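Local coordinates for uncharacterized protein (Neisseria meningitidis MC58, PDB 2R2A) that is of unknown function but belongs to the zonular occludens toxin family of P-loop NTPase relatives, so this N-terminal domain probably binds a nucleotide, at residues Val23-Asn28 against Val144-His149; Glu79-Pro84 against Ser89-Asp94; Val113-Thr118 against Ile124-Leu129. One frame throughout, in Å; residues are numbered along the deposited sequence.

Interaction 1: residues Val23-Asn28 against Val144-His149; sequences VSMMAN and VRKHYH
M25 reaches Y148 and K146 with a single atom: the terminal CE methyl of this selenomethionine is the one point of the helix that meets the strand. It lies 3.8 Å from CE2 of Y148, coming at the ring obliquely, and 4.1 Å from NZ of K146, where the two side chains meet tip to tip. Selenium itself stands farther off, with M25 SE 5.3 Å from the centroid of the Y148 ring and 50° from the ring normal, a slanted Met-aromatic contact. The long selenoether side chain spans the gap between backbones whose M25 and Y148 CA atoms are 12.1 Å apart. It starts with CG beside the backbone N (chi1 -64°) and bends only at chi3.

Helix 18-28 begins with the last residues of the probable Walker A motif in this P-loop NTPase relative, and strand 144-152 runs in the central sheet beside strand 7-11. Y148 lies near that motif without touching it. On the strand, K146 NZ donates to Y148 OH at 2.7 Å, which ties lysine tip to phenol. Both side chains also touch E162 on strand 158-163.

Interaction 2: residues Glu79-Pro84 against Ser89-Asp94; sequences EWIKKP and SIVIVD
The indole of W80 has the CD1 methyl of I81 lying obliquely by its benzo ring, 3.7 Å from W80 CZ3, neither squarely over a face nor at the edge, and the same methyl also touches V91 on the strand. Beyond the two segments, the F44 ring meets the indole with the planes about 50° apart, I57 touches it as well, and NE1 on the pyrrole side bonds to S73 O.

Across the contact everything goes through that I81 CD1 methyl. It touches V91 CG2 at 3.9 Å, the two side chains reaching toward each other tip to tip, and S89 OG at 3.7 Å. I81 gets there with CG1 swung roughly opposite the backbone N, but chi1 is -151°, well off the ideal, and CG2 is left in the crowded position.

I81 sits in a type I beta turn from W80 to K83, closed by K83 N to W80 O at 3.3 Å, in the connection between helix 77-80 and strand 90-93. That strand is a parallel one in the central sheet of this P-loop NTPase-like domain, next to strand 125-130. N86 in the connection serves both sides: its ND2 donates to W80 O and its O accepts from S89 OG.

S89 OG gives its hydrogen bond to N86 O, and meets the I81 methyl by van der Waals contact only. No hydrogen bond crosses between the segments: the direct contact is van der Waals, and the hydrogen bonds that link turn and strand pass through N86.

Interaction 3: residues Val113-Thr118 against Ile124-Leu129; sequences VQWLNT and IDIFVL
I126 CD1 is the meeting point: it touches L116 CD2 at 3.8 Å and W115 CH2 at 4.1 Å. These residues join the turn that follows helix 111-114 to strand 125-130, within a beta-alpha-beta unit in which strand 90-93 leads through that helix to strand 125-130 of the central sheet of this P-loop NTPase relative. The leucine and isoleucine side chains cross at about a right angle. The tryptophan comes from the opposite direction to I126 and meets its methyl obliquely, with the far corner of the benzo ring.

W115 and L116 also pack on each other. L116 CD2 lies 3.4 Å above the plane of the indole, displaced toward its rim, so the two side chains meet I126 together. Neither side chain leaves the backbone pointing straight at the strand; each swings in at its end. For W115, CG is set between the backbone N and the carbonyl carbon (chi1 75°), which carries the ring round to I126.

Farther out, the strand is fixed by its neighbours. I126 makes backbone bonds with E6 and C8, and D125 with S89 and V91, so 125-130 is gripped from strands 7-11 and 90-93. The D125 carboxylate forms a salt bridge with R41 through OD2 and takes the amide of E6 on OD1. The turn that carries W115 is held in its own way. K82 NZ lies 3.5 Å from W115 CB, and L116 N bonds to V113 O. W115 O accepts twice from one residue, on the same face of its carbonyl: T118 N at 3.0 Å, and T118 OG1 at 3.2 Å, the hydroxyl standing 37° out of the carbonyl plane.

Overall arrangement
Interactions 2 and 3 are buried in the core, their centres about 9 Å apart; interaction 1, its centre about 17 Å from that of interaction 2 and about 15 Å from that of interaction 3, is only partly buried and ends in a lysine-tyrosine pair. All three reach the same sheet. Strands 90-93 and 125-130 are neighbours in it, joined by probable hydrogen bonds from V91 N to D125 O and from F127 N to V91 O. Interaction 2 is methyl on methyl and a serine hydroxyl, interaction 3 methyl on methyl and indole. Helix 18-28 packs on the sheet face away from both, where M26 SE meets I92 CD1 and M25 CE meets F127 CE1.

Interaction 1: residues Val23-Asn28 against Val144-His149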
loop_
_atom_site.group_PDB
_atom_site.type_symbol
_atom_site.label_atom_id
_atom_site.label_comp_id
_atom_site.label_asym_id
_atom_site.label_seq_id
_atom_site.Cartn_x
_atom_site.Cartn_y
_atom_site.Cartn_z
ATOM N N VAL A 23 5.690 8.287 1.585
ATOM C CA VAL A 23 5.411 9.737 1.729
ATOM C C VAL A 23 6.098 10.564 0.621
ATOM O O VAL A 23 5.518 11.507 0.070
ATOM C CB VAL A 23 5.807 10.253 3.141
ATOM C CG1 VAL A 23 5.497 11.783 3.292
ATOM C CG2 VAL A 23 5.130 9.412 4.259
ATOM N N SER A 24 7.328 10.193 0.273
ATOM C CA SER A 24 8.059 10.827 -0.832
ATOM C C SER A 24 7.268 10.726 -2.150
ATOM O O SER A 24 7.183 11.688 -2.936
ATOM C CB SER A 24 9.450 10.174 -0.973
ATOM O OG SER A 24 10.334 10.973 -1.745
HETATM N N MSE A 25 6.671 9.558 -2.394
HETATM C CA MSE A 25 5.801 9.358 -3.570
HETATM C C MSE A 25 4.565 10.217 -3.512
HETATM O O MSE A 25 4.170 10.837 -4.509
HETATM C CB MSE A 25 5.435 7.870 -3.705
HETATM C CG MSE A 25 6.687 7.032 -3.977
HETATM SE SE MSE A 25 6.418 5.090 -3.708
HETATM C CE MSE A 25 5.436 4.898 -5.336
HETATM N N MSE A 26 3.936 10.260 -2.354
HETATM C CA MSE A 26 2.750 11.111 -2.192
HETATM C C MSE A 26 3.101 12.582 -2.459
HETATM O O MSE A 26 2.246 13.352 -2.911
HETATM C CB MSE A 26 2.194 10.962 -0.801
HETATM C CG MSE A 26 1.786 9.547 -0.436
HETATM SE SE MSE A 26 1.048 9.486 1.349
HETATM C CE MSE A 26 -0.667 10.380 0.975
ATOM N N ALA A 27 4.331 12.973 -2.157
ATOM C CA ALA A 27 4.788 14.367 -2.310
ATOM C C ALA A 27 5.106 14.727 -3.764
ATOM O O ALA A 27 5.133 15.931 -4.119
ATOM C CB ALA A 27 5.994 14.636 -1.440
ATOM N N ASN A 28 5.307 13.706 -4.605
ATOM C CA ASN A 28 5.796 13.927 -5.949
ATOM C C ASN A 28 4.989 13.360 -7.095
ATOM O O ASN A 28 4.940 13.965 -8.171
ATOM C CB ASN A 28 7.215 13.413 -6.068
ATOM C CG ASN A 28 8.186 14.291 -5.346
ATOM O OD1 ASN A 28 8.391 15.456 -5.722
ATOM N ND2 ASN A 28 8.781 13.758 -4.282
ATOM N N VAL A 144 -0.616 -7.613 -8.079
ATOM C CA VAL A 144 0.381 -6.543 -7.972
ATOM C C VAL A 144 0.968 -6.301 -9.342
ATOM O O VAL A 144 1.309 -7.265 -10.036
ATOM C CB VAL A 144 1.515 -6.939 -6.967
ATOM C CG1 VAL A 144 2.711 -5.938 -7.072
ATOM C CG2 VAL A 144 0.948 -7.039 -5.554
ATOM N N ARG A 145 1.074 -5.035 -9.738
ATOM C CA ARG A 145 1.666 -4.646 -11.040
ATOM C C ARG A 145 2.902 -3.744 -10.881
ATOM O O ARG A 145 3.512 -3.329 -11.861
ATOM C CB ARG A 145 0.616 -3.996 -11.960
ATOM C CG ARG A 145 -0.326 -5.028 -12.567
ATOM C CD ARG A 145 -1.143 -4.414 -13.729
ATOM N NE ARG A 145 -2.330 -5.212 -14.038
ATOM C CZ ARG A 145 -2.507 -5.919 -15.157
ATOM N NH1 ARG A 145 -1.568 -5.935 -16.110
ATOM N NH2 ARG A 145 -3.638 -6.602 -15.324
ATOM N N LYS A 146 3.259 -3.449 -9.633
ATOM C CA LYS A 146 4.521 -2.767 -9.336
ATOM C C LYS A 146 5.001 -3.197 -7.938
ATOM O O LYS A 146 4.265 -3.102 -6.960
ATOM C CB LYS A 146 4.385 -1.228 -9.458
ATOM C CG LYS A 146 5.666 -0.445 -9.061
ATOM C CD LYS A 146 5.727 0.963 -9.692
ATOM C CE LYS A 146 4.907 2.053 -8.927
ATOM N NZ LYS A 146 5.378 3.532 -9.154
ATOM N N HIS A 147 6.222 -3.709 -7.835
ATOM C CA HIS A 147 6.750 -4.148 -6.536
ATOM C C HIS A 147 8.082 -3.446 -6.317
ATOM O O HIS A 147 8.940 -3.538 -7.157
ATOM C CB HIS A 147 6.860 -5.678 -6.528
ATOM C CG HIS A 147 7.465 -6.316 -5.314
ATOM N ND1 HIS A 147 7.660 -5.684 -4.101
ATOM C CD2 HIS A 147 7.836 -7.608 -5.117
ATOM C CE1 HIS A 147 8.146 -6.546 -3.222
ATOM N NE2 HIS A 147 8.267 -7.718 -3.825
ATOM N N TYR A 148 8.191 -2.644 -5.253
ATOM C CA TYR A 148 9.490 -2.089 -4.851
ATOM C C TYR A 148 9.940 -2.796 -3.615
ATOM O O TYR A 148 9.139 -3.028 -2.687
ATOM C CB TYR A 148 9.314 -0.630 -4.441
ATOM C CG TYR A 148 8.987 0.315 -5.554
ATOM C CD1 TYR A 148 9.882 0.561 -6.599
ATOM C CD2 TYR A 148 7.785 1.007 -5.535
ATOM C CE1 TYR A 148 9.563 1.523 -7.611
ATOM C CE2 TYR A 148 7.459 1.914 -6.519
ATOM C CZ TYR A 148 8.349 2.175 -7.560
ATOM O OH TYR A 148 7.987 3.115 -8.522
ATOM N N HIS A 149 11.209 -3.139 -3.568
ATOM C CA HIS A 149 11.755 -3.711 -2.353
ATOM C C HIS A 149 13.037 -2.914 -2.011
ATOM O O HIS A 149 13.876 -2.640 -2.908
ATOM C CB HIS A 149 12.118 -5.188 -2.564
ATOM C CG HIS A 149 12.783 -5.795 -1.355
ATOM N ND1 HIS A 149 12.059 -6.299 -0.290
ATOM C CD2 HIS A 149 14.086 -5.951 -1.032
ATOM C CE1 HIS A 149 12.902 -6.755 0.630
ATOM N NE2 HIS A 149 14.130 -6.515 0.221
#

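Interaction 2: residues Glu79-Pro84 against Ser89-Asp94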
loop_
_atom_site.group_PDB
_atom_site.type_symbol
_atom_site.label_atom_id
_atom_site.label_comp_id
_atom_site.label_asym_id
_atom_site.label_seq_id
_atom_site.Cartn_x
_atom_site.Cartn_y
_atom_site.Cartn_z
ATOM N N GLU A 79 -17.119 -3.199 1.513
ATOM C CA GLU A 79 -18.421 -2.543 1.639
ATOM C C GLU A 79 -18.306 -1.053 1.293
ATOM O O GLU A 79 -18.782 -0.626 0.237
ATOM C CB GLU A 79 -19.014 -2.732 3.040
ATOM C CG GLU A 79 -19.534 -4.141 3.353
ATOM C CD GLU A 79 -20.385 -4.206 4.636
ATOM O OE1 GLU A 79 -20.742 -5.321 5.078
ATOM O OE2 GLU A 79 -20.717 -3.138 5.201
ATOM N N TRP A 80 -17.685 -0.272 2.178
ATOM C CA TRP A 80 -17.602 1.177 2.013
ATOM C C TRP A 80 -16.808 1.701 0.802
ATOM O O TRP A 80 -17.032 2.839 0.392
ATOM C CB TRP A 80 -17.090 1.855 3.288
ATOM C CG TRP A 80 -15.790 1.337 3.856
ATOM C CD1 TRP A 80 -15.653 0.377 4.813
ATOM C CD2 TRP A 80 -14.447 1.790 3.551
ATOM N NE1 TRP A 80 -14.326 0.182 5.109
ATOM C CE2 TRP A 80 -13.564 1.035 4.358
ATOM C CE3 TRP A 80 -13.910 2.751 2.673
ATOM C CZ2 TRP A 80 -12.166 1.209 4.327
ATOM C CZ3 TRP A 80 -12.521 2.921 2.634
ATOM C CH2 TRP A 80 -11.663 2.143 3.454
ATOM N N ILE A 81 -15.873 0.914 0.254
ATOM C CA ILE A 81 -15.097 1.351 -0.920
ATOM C C ILE A 81 -15.970 1.568 -2.181
ATOM O O ILE A 81 -15.583 2.326 -3.089
ATOM C CB ILE A 81 -13.852 0.452 -1.223
ATOM C CG1 ILE A 81 -12.746 1.253 -1.912
ATOM C CG2 ILE A 81 -14.207 -0.722 -2.109
ATOM C CD1 ILE A 81 -11.987 2.260 -1.019
ATOM N N LYS A 82 -17.139 0.923 -2.217
ATOM C CA LYS A 82 -18.025 0.977 -3.385
ATOM C C LYS A 82 -18.978 2.173 -3.356
ATOM O O LYS A 82 -19.694 2.445 -4.339
ATOM C CB LYS A 82 -18.764 -0.355 -3.571
ATOM C CG LYS A 82 -17.832 -1.532 -3.276
ATOM C CD LYS A 82 -18.062 -2.778 -4.116
ATOM C CE LYS A 82 -16.789 -3.667 -4.022
ATOM N NZ LYS A 82 -17.058 -5.135 -4.122
ATOM N N LYS A 83 -18.978 2.905 -2.242
ATOM C CA LYS A 83 -19.862 4.061 -2.134
ATOM C C LYS A 83 -19.326 5.325 -2.786
ATOM O O LYS A 83 -18.152 5.669 -2.601
ATOM C CB LYS A 83 -20.363 4.290 -0.702
ATOM C CG LYS A 83 -19.388 4.765 0.348
ATOM C CD LYS A 83 -20.108 4.642 1.712
ATOM C CE LYS A 83 -19.160 4.820 2.891
ATOM N NZ LYS A 83 -19.672 4.093 4.109
ATOM N N PRO A 84 -20.194 6.017 -3.568
ATOM C CA PRO A 84 -19.871 7.170 -4.402
ATOM C C PRO A 84 -18.810 8.146 -3.898
ATOM O O PRO A 84 -17.994 8.584 -4.694
ATOM C CB PRO A 84 -21.226 7.907 -4.547
ATOM C CG PRO A 84 -22.278 6.969 -4.019
ATOM C CD PRO A 84 -21.612 5.647 -3.738
ATOM N N SER A 89 -10.570 6.568 -5.167
ATOM C CA SER A 89 -9.744 6.954 -4.022
ATOM C C SER A 89 -8.435 6.161 -4.036
ATOM O O SER A 89 -8.248 5.275 -4.873
ATOM C CB SER A 89 -10.525 6.798 -2.695
ATOM O OG SER A 89 -10.938 5.464 -2.483
ATOM N N ILE A 90 -7.562 6.477 -3.098
ATOM C CA ILE A 90 -6.259 5.826 -2.981
ATOM C C ILE A 90 -6.158 5.180 -1.598
ATOM O O ILE A 90 -6.434 5.836 -0.592
ATOM C CB ILE A 90 -5.135 6.914 -3.165
ATOM C CG1 ILE A 90 -5.192 7.559 -4.561
ATOM C CG2 ILE A 90 -3.710 6.293 -2.882
ATOM C CD1 ILE A 90 -4.230 8.761 -4.785
ATOM N N VAL A 91 -5.719 3.915 -1.513
ATOM C CA VAL A 91 -5.708 3.255 -0.215
ATOM C C VAL A 91 -4.254 2.877 0.051
ATOM O O VAL A 91 -3.635 2.314 -0.833
ATOM C CB VAL A 91 -6.575 1.974 -0.257
ATOM C CG1 VAL A 91 -6.420 1.192 1.011
ATOM C CG2 VAL A 91 -8.094 2.306 -0.514
ATOM N N ILE A 92 -3.703 3.232 1.213
ATOM C CA ILE A 92 -2.300 2.883 1.545
ATOM C C ILE A 92 -2.340 2.134 2.876
ATOM O O ILE A 92 -2.775 2.703 3.908
ATOM C CB ILE A 92 -1.394 4.146 1.702
ATOM C CG1 ILE A 92 -1.445 4.981 0.399
ATOM C CG2 ILE A 92 0.040 3.761 2.152
ATOM C CD1 ILE A 92 -0.907 6.454 0.548
ATOM N N VAL A 93 -1.907 0.872 2.864
ATOM C CA VAL A 93 -2.071 0.063 4.059
ATOM C C VAL A 93 -0.665 -0.302 4.510
ATOM O O VAL A 93 0.058 -1.006 3.814
ATOM C CB VAL A 93 -2.962 -1.171 3.785
ATOM C CG1 VAL A 93 -2.979 -2.097 4.978
ATOM C CG2 VAL A 93 -4.436 -0.723 3.467
ATOM N N ASP A 94 -0.260 0.222 5.649
ATOM C CA ASP A 94 1.027 -0.152 6.232
ATOM C C ASP A 94 0.851 -1.482 7.013
ATOM O O ASP A 94 -0.209 -1.732 7.650
ATOM C CB ASP A 94 1.530 0.980 7.136
ATOM C CG ASP A 94 2.953 0.752 7.610
ATOM O OD1 ASP A 94 3.738 0.175 6.835
ATOM O OD2 ASP A 94 3.289 1.145 8.742
#

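Interaction 3: residues Val113-Thr118 against Ile124-Leu129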
loop_
_atom_site.group_PDB
_atom_site.type_symbol
_atom_site.label_atom_id
_atom_site.label_comp_id
_atom_site.label_asym_id
_atom_site.label_seq_id
_atom_site.Cartn_x
_atom_site.Cartn_y
_atom_site.Cartn_z
ATOM N N VAL A 113 -11.175 -9.863 0.314
ATOM C CA VAL A 113 -10.190 -10.190 -0.712
ATOM C C VAL A 113 -10.840 -10.277 -2.089
ATOM O O VAL A 113 -10.247 -9.813 -3.060
ATOM C CB VAL A 113 -9.454 -11.542 -0.390
ATOM C CG1 VAL A 113 -8.562 -12.030 -1.545
ATOM C CG2 VAL A 113 -8.643 -11.437 0.905
ATOM N N GLN A 114 -12.051 -10.863 -2.174
ATOM C CA GLN A 114 -12.723 -11.133 -3.462
ATOM C C GLN A 114 -12.831 -9.901 -4.361
ATOM O O GLN A 114 -12.773 -10.002 -5.594
ATOM C CB GLN A 114 -14.140 -11.714 -3.247
ATOM C CG GLN A 114 -14.158 -13.093 -2.601
ATOM C CD GLN A 114 -15.525 -13.721 -2.498
ATOM O OE1 GLN A 114 -16.544 -13.033 -2.374
ATOM N NE2 GLN A 114 -15.556 -15.051 -2.518
ATOM N N TRP A 115 -13.036 -8.746 -3.737
ATOM C CA TRP A 115 -13.275 -7.494 -4.469
ATOM C C TRP A 115 -12.035 -6.931 -5.140
ATOM O O TRP A 115 -12.137 -6.117 -6.057
ATOM C CB TRP A 115 -13.887 -6.440 -3.543
ATOM C CG TRP A 115 -12.923 -5.842 -2.588
ATOM C CD1 TRP A 115 -12.552 -6.353 -1.381
ATOM C CD2 TRP A 115 -12.194 -4.614 -2.745
ATOM N NE1 TRP A 115 -11.632 -5.532 -0.774
ATOM C CE2 TRP A 115 -11.388 -4.459 -1.590
ATOM C CE3 TRP A 115 -12.124 -3.640 -3.758
ATOM C CZ2 TRP A 115 -10.543 -3.357 -1.403
ATOM C CZ3 TRP A 115 -11.279 -2.543 -3.572
ATOM C CH2 TRP A 115 -10.489 -2.421 -2.402
ATOM N N LEU A 116 -10.854 -7.378 -4.688
ATOM C CA LEU A 116 -9.617 -6.791 -5.126
ATOM C C LEU A 116 -9.422 -6.950 -6.605
ATOM O O LEU A 116 -8.918 -6.037 -7.267
ATOM C CB LEU A 116 -8.414 -7.380 -4.374
ATOM C CG LEU A 116 -8.323 -7.039 -2.888
ATOM C CD1 LEU A 116 -7.160 -7.778 -2.266
ATOM C CD2 LEU A 116 -8.157 -5.555 -2.686
ATOM N N ASN A 117 -9.820 -8.102 -7.142
ATOM C CA ASN A 117 -9.531 -8.358 -8.541
ATOM C C ASN A 117 -10.369 -7.467 -9.457
ATOM O O ASN A 117 -10.072 -7.358 -10.637
ATOM C CB ASN A 117 -9.681 -9.838 -8.887
ATOM C CG ASN A 117 -11.111 -10.235 -9.063
ATOM O OD1 ASN A 117 -11.630 -10.231 -10.176
ATOM N ND2 ASN A 117 -11.780 -10.545 -7.964
ATOM N N THR A 118 -11.394 -6.819 -8.897
ATOM C CA THR A 118 -12.174 -5.798 -9.618
ATOM C C THR A 118 -12.014 -4.370 -9.072
ATOM O O THR A 118 -12.878 -3.510 -9.286
ATOM C CB THR A 118 -13.686 -6.171 -9.722
ATOM O OG1 THR A 118 -14.207 -6.509 -8.426
ATOM C CG2 THR A 118 -13.871 -7.351 -10.667
ATOM N N ILE A 124 -9.830 2.362 -7.837
ATOM C CA ILE A 124 -9.095 2.509 -6.574
ATOM C C ILE A 124 -7.617 2.112 -6.717
ATOM O O ILE A 124 -7.324 0.969 -7.050
ATOM C CB ILE A 124 -9.696 1.617 -5.447
ATOM C CG1 ILE A 124 -11.208 1.880 -5.260
ATOM C CG2 ILE A 124 -8.903 1.767 -4.147
ATOM C CD1 ILE A 124 -11.515 3.272 -4.787
ATOM N N ASP A 125 -6.700 3.043 -6.454
ATOM C CA ASP A 125 -5.271 2.695 -6.373
ATOM C C ASP A 125 -4.926 2.210 -4.977
ATOM O O ASP A 125 -5.361 2.776 -3.992
ATOM C CB ASP A 125 -4.397 3.864 -6.782
ATOM C CG ASP A 125 -4.273 3.979 -8.293
ATOM O OD1 ASP A 125 -3.400 3.287 -8.867
ATOM O OD2 ASP A 125 -5.059 4.731 -8.905
ATOM N N ILE A 126 -4.151 1.138 -4.882
ATOM C CA ILE A 126 -3.876 0.551 -3.594
ATOM C C ILE A 126 -2.358 0.418 -3.459
ATOM O O ILE A 126 -1.704 0.033 -4.412
ATOM C CB ILE A 126 -4.493 -0.880 -3.494
ATOM C CG1 ILE A 126 -6.024 -0.822 -3.639
ATOM C CG2 ILE A 126 -4.041 -1.559 -2.162
ATOM C CD1 ILE A 126 -6.714 -2.204 -3.886
ATOM N N PHE A 127 -1.808 0.818 -2.314
ATOM C CA PHE A 127 -0.371 0.560 -1.979
ATOM C C PHE A 127 -0.382 -0.315 -0.739
ATOM O O PHE A 127 -1.033 0.040 0.250
ATOM C CB PHE A 127 0.351 1.858 -1.645
ATOM C CG PHE A 127 0.473 2.787 -2.808
ATOM C CD1 PHE A 127 1.623 2.786 -3.579
ATOM C CD2 PHE A 127 -0.608 3.626 -3.176
ATOM C CE1 PHE A 127 1.744 3.640 -4.713
ATOM C CE2 PHE A 127 -0.503 4.461 -4.316
ATOM C CZ PHE A 127 0.655 4.477 -5.062
ATOM N N VAL A 128 0.385 -1.414 -0.744
ATOM C CA VAL A 128 0.498 -2.224 0.464
ATOM C C VAL A 128 1.977 -2.305 0.831
ATOM O O VAL A 128 2.815 -2.494 -0.032
ATOM C CB VAL A 128 -0.075 -3.665 0.285
ATOM C CG1 VAL A 128 -1.635 -3.638 0.431
ATOM C CG2 VAL A 128 0.363 -4.279 -1.034
ATOM N N LEU A 129 2.285 -2.009 2.088
ATOM C CA LEU A 129 3.654 -2.067 2.591
ATOM C C LEU A 129 3.709 -3.232 3.563
ATOM O O LEU A 129 2.746 -3.453 4.367
ATOM C CB LEU A 129 3.994 -0.774 3.348
ATOM C CG LEU A 129 4.242 0.496 2.524
ATOM C CD1 LEU A 129 2.993 0.893 1.812
ATOM C CD2 LEU A 129 4.718 1.624 3.473
#